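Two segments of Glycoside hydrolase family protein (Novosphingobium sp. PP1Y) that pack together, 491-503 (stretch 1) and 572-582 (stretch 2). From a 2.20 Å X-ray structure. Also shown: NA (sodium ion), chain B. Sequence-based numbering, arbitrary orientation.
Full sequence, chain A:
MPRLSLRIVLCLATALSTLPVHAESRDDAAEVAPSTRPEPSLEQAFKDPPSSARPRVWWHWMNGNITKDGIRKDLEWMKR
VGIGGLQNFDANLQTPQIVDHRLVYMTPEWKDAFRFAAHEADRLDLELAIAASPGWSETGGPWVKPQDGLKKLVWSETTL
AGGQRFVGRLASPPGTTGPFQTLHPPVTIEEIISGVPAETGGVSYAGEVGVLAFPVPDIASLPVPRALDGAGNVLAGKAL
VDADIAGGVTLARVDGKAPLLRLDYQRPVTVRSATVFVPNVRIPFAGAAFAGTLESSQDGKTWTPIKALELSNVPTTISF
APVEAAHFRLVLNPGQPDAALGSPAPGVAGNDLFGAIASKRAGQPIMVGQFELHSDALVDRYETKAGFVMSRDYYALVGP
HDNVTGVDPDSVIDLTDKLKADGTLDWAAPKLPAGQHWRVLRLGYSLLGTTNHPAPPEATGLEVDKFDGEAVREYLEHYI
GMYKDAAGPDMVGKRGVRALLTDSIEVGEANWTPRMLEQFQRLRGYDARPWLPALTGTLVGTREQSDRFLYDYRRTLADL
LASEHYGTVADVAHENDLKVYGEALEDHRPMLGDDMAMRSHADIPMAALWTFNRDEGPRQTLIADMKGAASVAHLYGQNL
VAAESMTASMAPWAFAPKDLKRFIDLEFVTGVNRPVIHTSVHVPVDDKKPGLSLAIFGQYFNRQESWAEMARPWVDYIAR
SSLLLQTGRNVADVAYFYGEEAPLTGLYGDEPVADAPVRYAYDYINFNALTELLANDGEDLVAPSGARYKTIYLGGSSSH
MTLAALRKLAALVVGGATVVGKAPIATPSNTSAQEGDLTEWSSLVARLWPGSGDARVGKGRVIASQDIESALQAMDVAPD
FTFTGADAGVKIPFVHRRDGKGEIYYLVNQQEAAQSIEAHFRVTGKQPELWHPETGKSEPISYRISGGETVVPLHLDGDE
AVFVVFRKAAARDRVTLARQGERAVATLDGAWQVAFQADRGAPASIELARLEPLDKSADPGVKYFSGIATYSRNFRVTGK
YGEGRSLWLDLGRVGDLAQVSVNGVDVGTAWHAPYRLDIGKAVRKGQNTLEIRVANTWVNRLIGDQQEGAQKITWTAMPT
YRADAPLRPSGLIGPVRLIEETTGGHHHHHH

Stretch 1 (491-503) MVGKRGVRALLTD
Stretch 2, residues 572-582: VAHENDLKVYG

How are the two strands joined? The strand of stretch 1 that carries Ala 499 to Thr 502 and the strand 579-582 run parallel, their N-to-C directions 29° apart, with Ala 499, Leu 500, Leu 501 and Thr 502 opposite Lys 579, Val 580, Tyr 581 and Gly 582 at CA-CA distances of 4.5, 4.8, 4.7 and 5.1 Å. Four backbone hydrogen bonds hold this register: Lys 579 N to Arg 498 O (3.0 Å), Leu 500 N to Lys 579 O (2.7 Å), Tyr 581 N to Leu 500 O (2.8 Å) and Thr 502 N to Tyr 581 O (3.0 Å). Leu 500 thus gives and receives, as do Lys 579 and Tyr 581. The same carbonyls also take CA-H...O contacts, such as Val 580 CA to Leu 500 O at 3.4 Å.

What satisfies the polar groups around the strands? The loop of stretch 1 closes on itself through Val 497 N to Met 491 O and Gly 493 N to Val 497 O, both 2.8 Å. Arg 498, with chi1 to chi3 all m, folds back so that NE donates to Gly 493 O (2.8 Å). In stretch 2 the helix gives way at Asn 576, and beyond it Leu 578 N bonds back to Ala 573 O (2.8 Å), while Asn 576 ND2 reaches Val 572 O (2.9 Å). Asp 577 then turns at phi/psi 63/28.

How do acceptors and like charges sit so close together? Gly 493 O and Asp 577 O lie 3.2 Å apart without a proton between them, and water supplies donors nearby. Water 4 donates to Asp 577 O (3.1 Å) and accepts from Arg 498 NH2 (3.0 Å). Lys 579 NZ lies over one face of the Arg 498 guanidinium, 3.5 Å from NH2, a pairing of like charges; water 3 accepts from Lys 579 NZ (3.0 Å) and, weakly, from Arg 498 NH2 (3.1 Å). It can also donate to Arg 498 O (2.8 Å) and Asp 577 O (3.0 Å), though more acceptors lie in its reach than it has protons. Water 1 lies 2.8 Å from both Val 492 O and Asn 576 O.

Where do the side chains pack? Leu 578 (m, t) brings CD2 up to the stretch 1 loop, 3.3 Å from Val 497 O and 4.2 Å from Val 492 CG1. Leu 500, chi1 off-rotamer at -132°, places CD2 4.0 Å from Ala 573 CB. Ala 499, Leu 501, Lys 579 and Tyr 581 share the other face from Leu 500 and Val 580; there Ala 499 CB meets the ring edge at Tyr 581 CE1 (3.9 Å), and Leu 501 CD1 meets Tyr 581 CB (3.9 Å).

Why is Gly 493 glycine? At phi/psi 120/-108, a CB would jam against the preceding carbonyl and come within 2.9 Å of Asn 576 O.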

# COMPACT_ATOMS: atom_id res chain seq x y z
N MSE A 491 29.00 -9.99 6.77
CA MSE A 491 28.13 -8.86 7.07
C MSE A 491 26.81 -8.95 6.30
O MSE A 491 26.16 -7.95 6.06
CB MSE A 491 28.85 -7.55 6.73
CG MSE A 491 29.95 -7.16 7.70
SE MSE A 491 29.24 -6.68 9.52
CE MSE A 491 30.07 -8.08 10.55
N VAL A 492 26.44 -10.16 5.89
CA VAL A 492 25.15 -10.40 5.26
C VAL A 492 24.55 -11.64 5.92
O VAL A 492 25.14 -12.73 5.87
CB VAL A 492 25.27 -10.60 3.74
CG1 VAL A 492 23.90 -10.86 3.16
CG2 VAL A 492 25.90 -9.35 3.07
N GLY A 493 23.39 -11.48 6.54
CA GLY A 493 22.75 -12.61 7.21
C GLY A 493 22.57 -12.33 8.69
O GLY A 493 21.73 -11.50 9.06
N LYS A 494 23.36 -12.99 9.54
CA LYS A 494 23.21 -12.84 10.98
C LYS A 494 23.82 -11.55 11.50
O LYS A 494 23.51 -11.13 12.62
CB LYS A 494 23.84 -14.03 11.70
CG LYS A 494 23.12 -15.34 11.36
CD LYS A 494 23.59 -16.48 12.24
CE LYS A 494 22.43 -17.41 12.55
NZ LYS A 494 22.79 -18.41 13.60
N ARG A 495 24.67 -10.89 10.71
CA ARG A 495 25.33 -9.67 11.12
C ARG A 495 25.34 -8.71 9.94
O ARG A 495 25.28 -9.14 8.78
CB ARG A 495 26.75 -9.96 11.61
CG ARG A 495 26.79 -10.64 13.00
CD ARG A 495 28.22 -11.01 13.39
NE ARG A 495 28.98 -9.87 13.89
CZ ARG A 495 30.31 -9.80 13.90
NH1 ARG A 495 31.05 -10.79 13.41
NH2 ARG A 495 30.92 -8.71 14.38
N GLY A 496 25.40 -7.41 10.23
CA GLY A 496 25.46 -6.41 9.19
C GLY A 496 24.12 -6.23 8.51
O GLY A 496 23.18 -5.68 9.10
N VAL A 497 24.01 -6.65 7.25
CA VAL A 497 22.74 -6.64 6.54
C VAL A 497 21.88 -7.78 7.08
O VAL A 497 22.24 -8.95 6.96
CB VAL A 497 22.94 -6.76 5.02
CG1 VAL A 497 21.60 -6.68 4.29
CG2 VAL A 497 23.87 -5.67 4.51
N ARG A 498 20.77 -7.44 7.74
CA ARG A 498 19.92 -8.44 8.36
C ARG A 498 18.67 -8.72 7.55
O ARG A 498 17.98 -9.70 7.83
CB ARG A 498 19.46 -8.00 9.76
CG ARG A 498 20.61 -7.57 10.69
CD ARG A 498 21.60 -8.72 10.85
NE ARG A 498 20.92 -9.96 11.20
CZ ARG A 498 20.49 -10.26 12.42
NH1 ARG A 498 20.65 -9.39 13.42
NH2 ARG A 498 19.86 -11.41 12.63
N ALA A 499 18.35 -7.86 6.58
CA ALA A 499 17.02 -7.96 6.02
C ALA A 499 16.99 -7.44 4.60
O ALA A 499 17.82 -6.62 4.20
CB ALA A 499 15.99 -7.19 6.87
N LEU A 500 15.98 -7.91 3.89
CA LEU A 500 15.67 -7.54 2.53
C LEU A 500 14.33 -6.83 2.54
O LEU A 500 13.44 -7.20 3.31
CB LEU A 500 15.57 -8.80 1.66
CG LEU A 500 16.26 -8.98 0.32
CD1 LEU A 500 17.68 -8.43 0.36
CD2 LEU A 500 16.25 -10.49 0.05
N LEU A 501 14.17 -5.82 1.70
CA LEU A 501 12.90 -5.12 1.59
C LEU A 501 12.41 -5.28 0.16
O LEU A 501 13.14 -4.93 -0.78
CB LEU A 501 13.04 -3.64 1.94
CG LEU A 501 11.91 -2.76 1.40
CD1 LEU A 501 10.61 -3.11 2.10
CD2 LEU A 501 12.22 -1.30 1.65
N THR A 502 11.20 -5.82 -0.01
CA THR A 502 10.53 -5.78 -1.31
C THR A 502 9.56 -4.61 -1.25
O THR A 502 8.52 -4.68 -0.58
CB THR A 502 9.82 -7.10 -1.65
OG1 THR A 502 8.84 -7.42 -0.66
CG2 THR A 502 10.81 -8.26 -1.75
N ASP A 503 9.95 -3.51 -1.89
CA ASP A 503 9.15 -2.30 -1.97
C ASP A 503 7.84 -2.61 -2.71
O ASP A 503 7.69 -3.67 -3.33
CB ASP A 503 9.94 -1.23 -2.71
CG ASP A 503 9.53 0.18 -2.34
OD1 ASP A 503 8.50 0.34 -1.63
OD2 ASP A 503 10.24 1.11 -2.76
N VAL A 572 14.82 -17.54 -0.53
CA VAL A 572 16.22 -17.18 -0.76
C VAL A 572 16.76 -16.34 0.38
O VAL A 572 17.88 -16.54 0.84
CB VAL A 572 16.37 -16.46 -2.11
CG1 VAL A 572 17.80 -15.96 -2.28
CG2 VAL A 572 15.97 -17.41 -3.24
N ALA A 573 15.96 -15.38 0.86
CA ALA A 573 16.39 -14.59 2.02
C ALA A 573 16.68 -15.49 3.20
O ALA A 573 17.72 -15.37 3.85
CB ALA A 573 15.32 -13.56 2.37
N HIS A 574 15.77 -16.42 3.47
CA HIS A 574 15.93 -17.31 4.62
C HIS A 574 17.13 -18.21 4.47
O HIS A 574 17.86 -18.45 5.44
CB HIS A 574 14.64 -18.11 4.83
CG HIS A 574 13.48 -17.23 5.19
ND1 HIS A 574 12.17 -17.61 5.04
CD2 HIS A 574 13.46 -15.95 5.66
CE1 HIS A 574 11.38 -16.61 5.39
NE2 HIS A 574 12.14 -15.60 5.79
N GLU A 575 17.37 -18.71 3.26
CA GLU A 575 18.56 -19.52 3.02
C GLU A 575 19.83 -18.74 3.32
O GLU A 575 20.85 -19.35 3.62
CB GLU A 575 18.57 -20.04 1.58
CG GLU A 575 17.49 -21.12 1.33
CD GLU A 575 17.07 -21.19 -0.13
OE1 GLU A 575 17.85 -20.73 -1.00
OE2 GLU A 575 15.94 -21.65 -0.40
N ASN A 576 19.78 -17.41 3.26
CA ASN A 576 20.91 -16.54 3.55
C ASN A 576 20.81 -15.86 4.91
O ASN A 576 21.50 -14.86 5.15
CB ASN A 576 21.07 -15.50 2.44
CG ASN A 576 21.59 -16.11 1.14
OD1 ASN A 576 22.79 -16.23 0.94
ND2 ASN A 576 20.67 -16.51 0.25
N ASP A 577 19.95 -16.37 5.81
CA ASP A 577 19.80 -15.83 7.17
C ASP A 577 19.29 -14.39 7.17
O ASP A 577 19.58 -13.63 8.10
CB ASP A 577 21.10 -15.91 7.96
CG ASP A 577 21.60 -17.32 8.12
OD1 ASP A 577 20.79 -18.21 8.41
OD2 ASP A 577 22.82 -17.53 7.94
N LEU A 578 18.55 -14.01 6.14
CA LEU A 578 17.95 -12.69 6.06
C LEU A 578 16.45 -12.78 6.35
O LEU A 578 15.80 -13.79 6.07
CB LEU A 578 18.16 -12.09 4.66
CG LEU A 578 19.62 -11.84 4.23
CD1 LEU A 578 19.71 -11.54 2.73
CD2 LEU A 578 20.19 -10.66 5.01
N LYS A 579 15.90 -11.70 6.92
CA LYS A 579 14.46 -11.52 7.01
C LYS A 579 13.96 -10.67 5.85
O LYS A 579 14.73 -9.97 5.19
CB LYS A 579 14.08 -10.85 8.34
CG LYS A 579 14.57 -11.56 9.57
CD LYS A 579 14.23 -10.77 10.83
CE LYS A 579 15.06 -11.24 12.03
NZ LYS A 579 16.47 -10.71 12.01
N VAL A 580 12.66 -10.75 5.60
CA VAL A 580 12.02 -10.00 4.51
C VAL A 580 10.98 -9.06 5.10
O VAL A 580 10.03 -9.52 5.76
CB VAL A 580 11.39 -10.92 3.47
CG1 VAL A 580 10.79 -10.11 2.32
CG2 VAL A 580 12.42 -11.86 2.97
N TYR A 581 11.17 -7.76 4.89
CA TYR A 581 10.10 -6.77 4.97
C TYR A 581 9.37 -6.76 3.63
O TYR A 581 9.99 -6.56 2.58
CB TYR A 581 10.66 -5.38 5.25
CG TYR A 581 11.17 -5.16 6.64
CD1 TYR A 581 12.44 -5.57 7.01
CD2 TYR A 581 10.39 -4.49 7.58
CE1 TYR A 581 12.90 -5.35 8.28
CE2 TYR A 581 10.84 -4.24 8.83
CZ TYR A 581 12.09 -4.67 9.20
OH TYR A 581 12.52 -4.44 10.47
N GLY A 582 8.05 -6.93 3.66
CA GLY A 582 7.36 -7.14 2.40
C GLY A 582 6.14 -6.25 2.22
O GLY A 582 5.11 -6.44 2.89
NA NA B . 5.95 1.77 -1.07
O HOH W 1 24.22 -15.02 4.52
O HOH W 2 25.21 -15.14 7.65
O HOH W 3 18.38 -11.59 9.87
O HOH W 4 19.66 -14.04 11.17